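Local atomic coordinates of integral membrane indolylacetylinositol arabinosyltransferase EmbC (Mycolicibacterium smegmatis, PDB entry 7BVE), a protein that probably polymerises arabinose into the arabinan of the mycobacterial cell wall and binds the anti-tuberculosis drug ethambutol. Residues A[384-388]-A[424-428]; A[557-562]-A[579-583]; A[742-747]-A[942-947]. All coordinates share one frame. Residue numbers count along the deposited sequence, not the author numbering.

Contact 1. Residues A[384-388]-A[424-428]; sequences PEPII and SGPTG
This is a buried contact between the first turn of a helix and a loop, in the helical, probably membrane-embedded region of the GT-C-type arabinosyltransferase, beside the ethambutol pocket. Residues 384-388 open helix 385-405, with Ile388 N bonded to Pro384 O at 3.1 Å. Residues 424-428 follow helix 409-422 and fold into a type I turn, closed by Gly428 N to Gly425 O at 3.1 Å. CA atoms pair as Pro384-Ser424 (6.0 Å), Glu385-Thr427 (8.0 Å) and Ile388-Gly428 (6.1 Å). Ile388, in the mt rotamer, enters the bend of the loop: CD1 lies 3.4 Å from Thr427 OG1 and 3.8 Å from Gly428 N. Ser424 CB meets Pro384 CB at 4.0 Å, and its OG meets Ile387 CG2 at 3.6 Å. Gly425 CA sits 4.3 Å from Pro384 CG, where a beta carbon would be tight. Glu385 starts away from the loop, but chi1 and chi2 both m curl its carboxylate back, so that Thr427 OG1 (chi1 p) gives OE2 a weak 3.4 Å hydrogen bond. Pro384 lies about 6 Å from ethambutol by its side chain, next to the drug-pocket residue Arg383. Helix 332-349 packs on Pro386 and Ile387, while His575 touches Thr427.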
loop_
_atom_site.group_PDB
_atom_site.type_symbol
_atom_site.label_atom_id
_atom_site.label_comp_id
_atom_site.label_asym_id
_atom_site.label_seq_id
_atom_site.Cartn_x
_atom_site.Cartn_y
_atom_site.Cartn_z
ATOM N N PRO A 384 -3.560 10.288 24.251
ATOM C CA PRO A 384 -4.900 10.595 24.757
ATOM C C PRO A 384 -5.923 9.480 24.608
ATOM O O PRO A 384 -7.081 9.697 24.962
ATOM C CB PRO A 384 -5.310 11.812 23.917
ATOM C CG PRO A 384 -4.570 11.684 22.690
ATOM C CD PRO A 384 -3.256 11.133 23.072
ATOM N N GLU A 385 -5.544 8.303 24.127
ATOM C CA GLU A 385 -6.449 7.193 23.837
ATOM C C GLU A 385 -7.201 6.633 25.058
ATOM O O GLU A 385 -8.411 6.390 24.934
ATOM C CB GLU A 385 -5.663 6.085 23.128
ATOM C CG GLU A 385 -4.895 6.541 21.913
ATOM C CD GLU A 385 -5.787 6.900 20.773
ATOM O OE1 GLU A 385 -6.837 6.252 20.644
ATOM O OE2 GLU A 385 -5.447 7.822 20.008
ATOM N N PRO A 386 -6.582 6.412 26.242
ATOM C CA PRO A 386 -7.412 6.022 27.396
ATOM C C PRO A 386 -8.364 7.095 27.888
ATOM O O PRO A 386 -9.447 6.762 28.392
ATOM C CB PRO A 386 -6.374 5.678 28.466
ATOM C CG PRO A 386 -5.170 6.346 28.075
ATOM C CD PRO A 386 -5.154 6.297 26.612
ATOM N N ILE A 387 -7.988 8.369 27.756
ATOM C CA ILE A 387 -8.865 9.472 28.142
ATOM C C ILE A 387 -10.113 9.477 27.274
ATOM O O ILE A 387 -11.236 9.611 27.767
ATOM C CB ILE A 387 -8.118 10.819 28.049
ATOM C CG1 ILE A 387 -6.972 10.912 29.051
ATOM C CG2 ILE A 387 -9.050 11.977 28.280
ATOM C CD1 ILE A 387 -5.613 10.587 28.487
ATOM N N ILE A 388 -9.931 9.264 25.973
ATOM C CA ILE A 388 -11.048 9.275 25.039
ATOM C C ILE A 388 -11.927 8.042 25.227
ATOM O O ILE A 388 -13.157 8.135 25.159
ATOM C CB ILE A 388 -10.512 9.407 23.605
ATOM C CG1 ILE A 388 -9.765 10.724 23.457
ATOM C CG2 ILE A 388 -11.628 9.405 22.605
ATOM C CD1 ILE A 388 -8.946 10.814 22.214
ATOM N N SER A 424 -9.105 16.433 23.577
ATOM C CA SER A 424 -7.918 15.768 24.088
ATOM C C SER A 424 -6.885 15.583 22.994
ATOM O O SER A 424 -5.700 15.851 23.202
ATOM C CB SER A 424 -8.288 14.412 24.686
ATOM O OG SER A 424 -9.142 14.563 25.798
ATOM N N GLY A 425 -7.324 15.123 21.833
ATOM C CA GLY A 425 -6.488 15.009 20.671
ATOM C C GLY A 425 -7.364 15.052 19.444
ATOM O O GLY A 425 -8.592 15.110 19.548
ATOM N N PRO A 426 -6.760 15.026 18.253
ATOM C CA PRO A 426 -7.567 15.042 17.022
ATOM C C PRO A 426 -8.363 13.773 16.800
ATOM O O PRO A 426 -9.317 13.789 16.015
ATOM C CB PRO A 426 -6.519 15.240 15.922
ATOM C CG PRO A 426 -5.352 15.828 16.612
ATOM C CD PRO A 426 -5.333 15.211 17.969
ATOM N N THR A 427 -8.011 12.681 17.471
ATOM C CA THR A 427 -8.767 11.440 17.433
ATOM C C THR A 427 -9.983 11.465 18.342
ATOM O O THR A 427 -10.754 10.503 18.343
ATOM C CB THR A 427 -7.866 10.271 17.823
ATOM O OG1 THR A 427 -7.454 10.420 19.185
ATOM C CG2 THR A 427 -6.637 10.275 16.964
ATOM N N GLY A 428 -10.184 12.540 19.099
ATOM C CA GLY A 428 -11.332 12.681 19.967
ATOM C C GLY A 428 -12.639 12.942 19.266
ATOM O O GLY A 428 -13.666 13.069 19.934
#

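Contact 2. Residues A[557-562]-A[579-583]; sequences ITIISF and FAGLA
Apolar contacts dominate between residues 557-562, a turn and a half of helix 548-564, and residues 579-583, which lead into helix 582-592. Leu582, mt and directed at the helix, is central: its CD2 meets Ile557 CG2 at 4.0 Å, and its CD1 lies 4.1 Å from Thr558 OG1 and 4.2 Å from Ser561 OG. The CA atoms of Thr558 and Leu582 are 7.1 Å apart. Phe579, three residues earlier (chi1 m, chi2 -79°), brings CE1 to 3.7 Å from Ser561 CB.

The aromatic component is a face-to-face stack of Phe562 and Phe579, centroids 4.8 Å apart and planes tilted by 25°. Phe579 CE1 lies over one face of the Phe562 ring, 4.2 Å from Phe562 CE2, whereas the edge of the Phe579 ring approaches Phe562 N and Thr558 O. The contact packs helix 548-564 against the approach to helix 582-592 within the multi-helix region of the GT-C-type enzyme; helix 361-378 contributes Phe374 against Phe579, and helix 517-539 contributes Leu526 and Leu527 against Phe562.

The two hydroxyls are bonded without any hydrogen bond between the segments. Ser561 OG (chi1 m) donates to Ile557 O at 2.7 Å, and Thr558 OG1 bonds to Ile554 O.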
loop_
_atom_site.group_PDB
_atom_site.type_symbol
_atom_site.label_atom_id
_atom_site.label_comp_id
_atom_site.label_asym_id
_atom_site.label_seq_id
_atom_site.Cartn_x
_atom_site.Cartn_y
_atom_site.Cartn_z
ATOM N N ILE A 557 -23.672 3.869 18.451
ATOM C CA ILE A 557 -22.464 4.604 18.825
ATOM C C ILE A 557 -21.222 3.978 18.201
ATOM O O ILE A 557 -20.326 4.695 17.737
ATOM C CB ILE A 557 -22.369 4.702 20.359
ATOM C CG1 ILE A 557 -23.350 5.749 20.848
ATOM C CG2 ILE A 557 -20.994 5.056 20.840
ATOM C CD1 ILE A 557 -23.421 5.848 22.295
ATOM N N THR A 558 -21.181 2.646 18.095
ATOM C CA THR A 558 -20.015 2.007 17.479
ATOM C C THR A 558 -19.938 2.282 15.975
ATOM O O THR A 558 -18.851 2.547 15.435
ATOM C CB THR A 558 -20.044 0.513 17.757
ATOM O OG1 THR A 558 -20.207 0.312 19.165
ATOM C CG2 THR A 558 -18.741 -0.131 17.339
ATOM N N ILE A 559 -21.085 2.285 15.289
ATOM C CA ILE A 559 -21.087 2.572 13.851
ATOM C C ILE A 559 -20.733 4.036 13.582
ATOM O O ILE A 559 -19.945 4.346 12.675
ATOM C CB ILE A 559 -22.441 2.178 13.233
ATOM C CG1 ILE A 559 -22.622 0.670 13.308
ATOM C CG2 ILE A 559 -22.534 2.592 11.781
ATOM C CD1 ILE A 559 -24.001 0.220 12.963
ATOM N N ILE A 560 -21.266 4.960 14.389
ATOM C CA ILE A 560 -20.955 6.369 14.153
ATOM C C ILE A 560 -19.514 6.685 14.566
ATOM O O ILE A 560 -18.886 7.582 14.000
ATOM C CB ILE A 560 -21.990 7.274 14.853
ATOM C CG1 ILE A 560 -23.385 6.976 14.332
ATOM C CG2 ILE A 560 -21.797 8.730 14.504
ATOM C CD1 ILE A 560 -24.481 7.607 15.157
ATOM N N SER A 561 -18.935 5.913 15.489
ATOM C CA SER A 561 -17.519 6.087 15.808
ATOM C C SER A 561 -16.623 5.653 14.654
ATOM O O SER A 561 -15.658 6.355 14.319
ATOM C CB SER A 561 -17.172 5.310 17.073
ATOM O OG SER A 561 -17.883 5.815 18.186
ATOM N N PHE A 562 -16.935 4.506 14.028
ATOM C CA PHE A 562 -16.222 4.104 12.810
ATOM C C PHE A 562 -16.350 5.131 11.692
ATOM O O PHE A 562 -15.388 5.368 10.955
ATOM C CB PHE A 562 -16.716 2.760 12.289
ATOM C CG PHE A 562 -16.053 1.582 12.910
ATOM C CD1 PHE A 562 -14.764 1.235 12.537
ATOM C CD2 PHE A 562 -16.724 0.775 13.806
ATOM C CE1 PHE A 562 -14.143 0.142 13.072
ATOM C CE2 PHE A 562 -16.113 -0.326 14.349
ATOM C CZ PHE A 562 -14.822 -0.647 13.982
ATOM N N PHE A 579 -11.611 2.405 20.994
ATOM C CA PHE A 579 -12.671 1.413 21.033
ATOM C C PHE A 579 -12.528 0.451 22.193
ATOM O O PHE A 579 -13.194 -0.582 22.201
ATOM C CB PHE A 579 -12.705 0.623 19.730
ATOM C CG PHE A 579 -13.095 1.433 18.538
ATOM C CD1 PHE A 579 -14.420 1.728 18.290
ATOM C CD2 PHE A 579 -12.137 1.888 17.654
ATOM C CE1 PHE A 579 -14.778 2.473 17.191
ATOM C CE2 PHE A 579 -12.492 2.634 16.554
ATOM C CZ PHE A 579 -13.810 2.924 16.326
ATOM N N ALA A 580 -11.672 0.750 23.167
ATOM C CA ALA A 580 -11.444 -0.191 24.253
ATOM C C ALA A 580 -12.575 -0.204 25.268
ATOM O O ALA A 580 -12.691 -1.168 26.027
ATOM C CB ALA A 580 -10.127 0.124 24.949
ATOM N N GLY A 581 -13.407 0.833 25.304
ATOM C CA GLY A 581 -14.555 0.846 26.191
ATOM C C GLY A 581 -15.781 0.227 25.559
ATOM O O GLY A 581 -16.593 -0.401 26.239
ATOM N N LEU A 582 -15.924 0.403 24.245
ATOM C CA LEU A 582 -17.042 -0.172 23.501
ATOM C C LEU A 582 -16.860 -1.652 23.239
ATOM O O LEU A 582 -17.836 -2.338 22.910
ATOM C CB LEU A 582 -17.189 0.545 22.167
ATOM C CG LEU A 582 -17.446 2.045 22.240
ATOM C CD1 LEU A 582 -17.338 2.639 20.859
ATOM C CD2 LEU A 582 -18.802 2.329 22.856
ATOM N N ALA A 583 -15.631 -2.157 23.372
ATOM C CA ALA A 583 -15.354 -3.547 23.029
ATOM C C ALA A 583 -15.915 -4.501 24.070
ATOM O O ALA A 583 -16.380 -5.587 23.725
ATOM C CB ALA A 583 -13.868 -3.761 22.863
#

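Contact 3. Residues A[742-747]-A[942-947]; sequences ANAGML and PPRIPE
Leu747 is the apolar centre of this loop-to-loop contact: in the mt rotamer it sets CD1 3.7 Å from Pro943 CB and CD2 4.0 Å from Ile945 CD1, while Tyr851 and Ile923 touch it from the neighbouring sheet. The motif is a single antiparallel beta bridge in the C-terminal domain, whose sequence family belongs to a galactose-binding-like clan. Residues 742-747 run from strand 736-738 to strand 748-749, which belong to different sheets, and residues 942-947 lead to strand 949-950, the antiparallel partner of 736-738.

Met746 and Arg944 form the non-hydrogen-bonded pair, CA atoms 4.4 Å apart, flanked by Ile945 N to Gly745 O (2.7 Å) and a longer, weak bond from Leu747 N to Pro943 O (3.3 Å). Met746 CB points away, but its mmt side chain folds back, with SD 3.8 Å from Pro943 O and CE 3.8 Å from Arg944 CD.

Gly745 centres an inverse gamma turn (phi/psi -94/45), weakly closed by Met746 N to Ala744 O at 3.2 Å. Its CA makes a CA-H...O contact of 3.3 Å with Ile945 O, exactly where a beta carbon would clash; Arg944 CA makes another, also 3.3 Å, with Gly745 O.

Farther out, extended Arg944 (chi1 and chi2 t, chi3 p) sends its guanidinium to the backbone of the other loop at Ala742, NH2 weakly bonded to Ala742 O at 3.4 Å, while NH1 weakly bonds Asn908 OD1. At the exposed margin, Glu947 OE1 lies 4.2 Å from Ala744 CB.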
loop_
_atom_site.group_PDB
_atom_site.type_symbol
_atom_site.label_atom_id
_atom_site.label_comp_id
_atom_site.label_asym_id
_atom_site.label_seq_id
_atom_site.Cartn_x
_atom_site.Cartn_y
_atom_site.Cartn_z
ATOM N N ALA A 742 39.194 7.519 22.304
ATOM C CA ALA A 742 39.399 6.292 21.543
ATOM C C ALA A 742 40.865 5.981 21.289
ATOM O O ALA A 742 41.158 5.074 20.510
ATOM C CB ALA A 742 38.657 6.362 20.210
ATOM N N ASN A 743 41.789 6.702 21.921
ATOM C CA ASN A 743 43.219 6.477 21.761
ATOM C C ASN A 743 43.850 5.905 23.020
ATOM O O ASN A 743 45.075 5.918 23.155
ATOM C CB ASN A 743 43.922 7.779 21.389
ATOM C CG ASN A 743 43.429 8.354 20.091
ATOM O OD1 ASN A 743 42.838 9.431 20.064
ATOM N ND2 ASN A 743 43.668 7.639 19.001
ATOM N N ALA A 744 43.037 5.408 23.947
ATOM C CA ALA A 744 43.529 5.083 25.279
ATOM C C ALA A 744 44.087 3.665 25.357
ATOM O O ALA A 744 45.271 3.474 25.646
ATOM C CB ALA A 744 42.411 5.279 26.307
ATOM N N GLY A 745 43.251 2.666 25.099
ATOM C CA GLY A 745 43.653 1.298 25.350
ATOM C C GLY A 745 44.252 0.556 24.176
ATOM O O GLY A 745 43.902 -0.600 23.940
ATOM N N MET A 746 45.153 1.197 23.437
ATOM C CA MET A 746 45.852 0.533 22.344
ATOM C C MET A 746 46.868 -0.452 22.903
ATOM O O MET A 746 47.609 -0.127 23.833
ATOM C CB MET A 746 46.551 1.557 21.454
ATOM C CG MET A 746 45.630 2.418 20.617
ATOM S SD MET A 746 44.817 1.484 19.314
ATOM C CE MET A 746 43.663 2.696 18.691
ATOM N N LEU A 747 46.901 -1.654 22.335
ATOM C CA LEU A 747 47.828 -2.671 22.802
ATOM C C LEU A 747 49.242 -2.363 22.315
ATOM O O LEU A 747 49.456 -1.544 21.417
ATOM C CB LEU A 747 47.388 -4.055 22.327
ATOM C CG LEU A 747 46.089 -4.602 22.921
ATOM C CD1 LEU A 747 45.675 -5.885 22.237
ATOM C CD2 LEU A 747 46.248 -4.828 24.404
ATOM N N PRO A 942 45.054 -1.040 14.287
ATOM C CA PRO A 942 45.511 -1.981 15.292
ATOM C C PRO A 942 44.544 -2.264 16.458
ATOM O O PRO A 942 43.656 -1.506 16.642
ATOM C CB PRO A 942 46.831 -1.360 15.724
ATOM C CG PRO A 942 46.644 0.091 15.490
ATOM C CD PRO A 942 45.756 0.208 14.284
ATOM N N PRO A 943 44.667 -3.402 17.180
ATOM C CA PRO A 943 43.804 -3.784 18.292
ATOM C C PRO A 943 43.810 -2.829 19.480
ATOM O O PRO A 943 44.813 -2.296 19.802
ATOM C CB PRO A 943 44.489 -4.995 18.884
ATOM C CG PRO A 943 45.101 -5.604 17.710
ATOM C CD PRO A 943 45.659 -4.422 16.958
ATOM N N ARG A 944 42.736 -2.896 20.236
ATOM C CA ARG A 944 42.425 -1.938 21.274
ATOM C C ARG A 944 41.542 -2.604 22.315
ATOM O O ARG A 944 40.597 -3.313 21.965
ATOM C CB ARG A 944 41.726 -0.732 20.644
ATOM C CG ARG A 944 41.377 0.393 21.560
ATOM C CD ARG A 944 40.726 1.485 20.752
ATOM N NE ARG A 944 39.467 1.046 20.170
ATOM C CZ ARG A 944 38.800 1.730 19.251
ATOM N NH1 ARG A 944 37.660 1.281 18.762
ATOM N NH2 ARG A 944 39.281 2.874 18.816
ATOM N N ILE A 945 41.868 -2.400 23.587
ATOM C CA ILE A 945 40.948 -2.747 24.668
ATOM C C ILE A 945 40.414 -1.447 25.253
ATOM O O ILE A 945 41.144 -0.731 25.957
ATOM C CB ILE A 945 41.609 -3.616 25.745
ATOM C CG1 ILE A 945 41.934 -4.990 25.173
ATOM C CG2 ILE A 945 40.675 -3.811 26.908
ATOM C CD1 ILE A 945 42.721 -5.853 26.099
ATOM N N PRO A 946 39.169 -1.091 24.965
ATOM C CA PRO A 946 38.653 0.213 25.375
ATOM C C PRO A 946 38.389 0.303 26.868
ATOM O O PRO A 946 38.091 -0.691 27.530
ATOM C CB PRO A 946 37.353 0.325 24.583
ATOM C CG PRO A 946 36.979 -1.048 24.271
ATOM C CD PRO A 946 38.242 -1.778 24.059
ATOM N N GLU A 947 38.515 1.519 27.392
ATOM C CA GLU A 947 38.223 1.830 28.787
ATOM C C GLU A 947 36.876 2.534 28.828
ATOM O O GLU A 947 36.756 3.677 28.379
ATOM C CB GLU A 947 39.319 2.698 29.388
ATOM C CG GLU A 947 40.647 1.998 29.483
ATOM C CD GLU A 947 41.730 2.897 30.010
ATOM O OE1 GLU A 947 41.464 4.102 30.184
ATOM O OE2 GLU A 947 42.851 2.402 30.245
#

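How the contacts relate
Contacts 1 and 2 are both buried in the helical, probably membrane-spanning part, their centres about 13 Å apart and their nearest atoms about 6 Å apart without touching. They share no helix, but Ser561 of contact 2 weakly bonds Ala430, just beyond the 424-428 loop. Contact 1, nearer the drug, mixes apolar packing with a weak acid-hydroxyl bond; contact 2, farther from the chain centre, relies on aliphatic and aromatic side chains. Contact 3 belongs to another domain, with its centre about 52 Å and 60 Å from those of contacts 1 and 2. Partly exposed, it joins two loops of a beta-rich region, and it adds backbone hydrogen bonds between the segments, which contacts 1 and 2 lack, to its apolar packing.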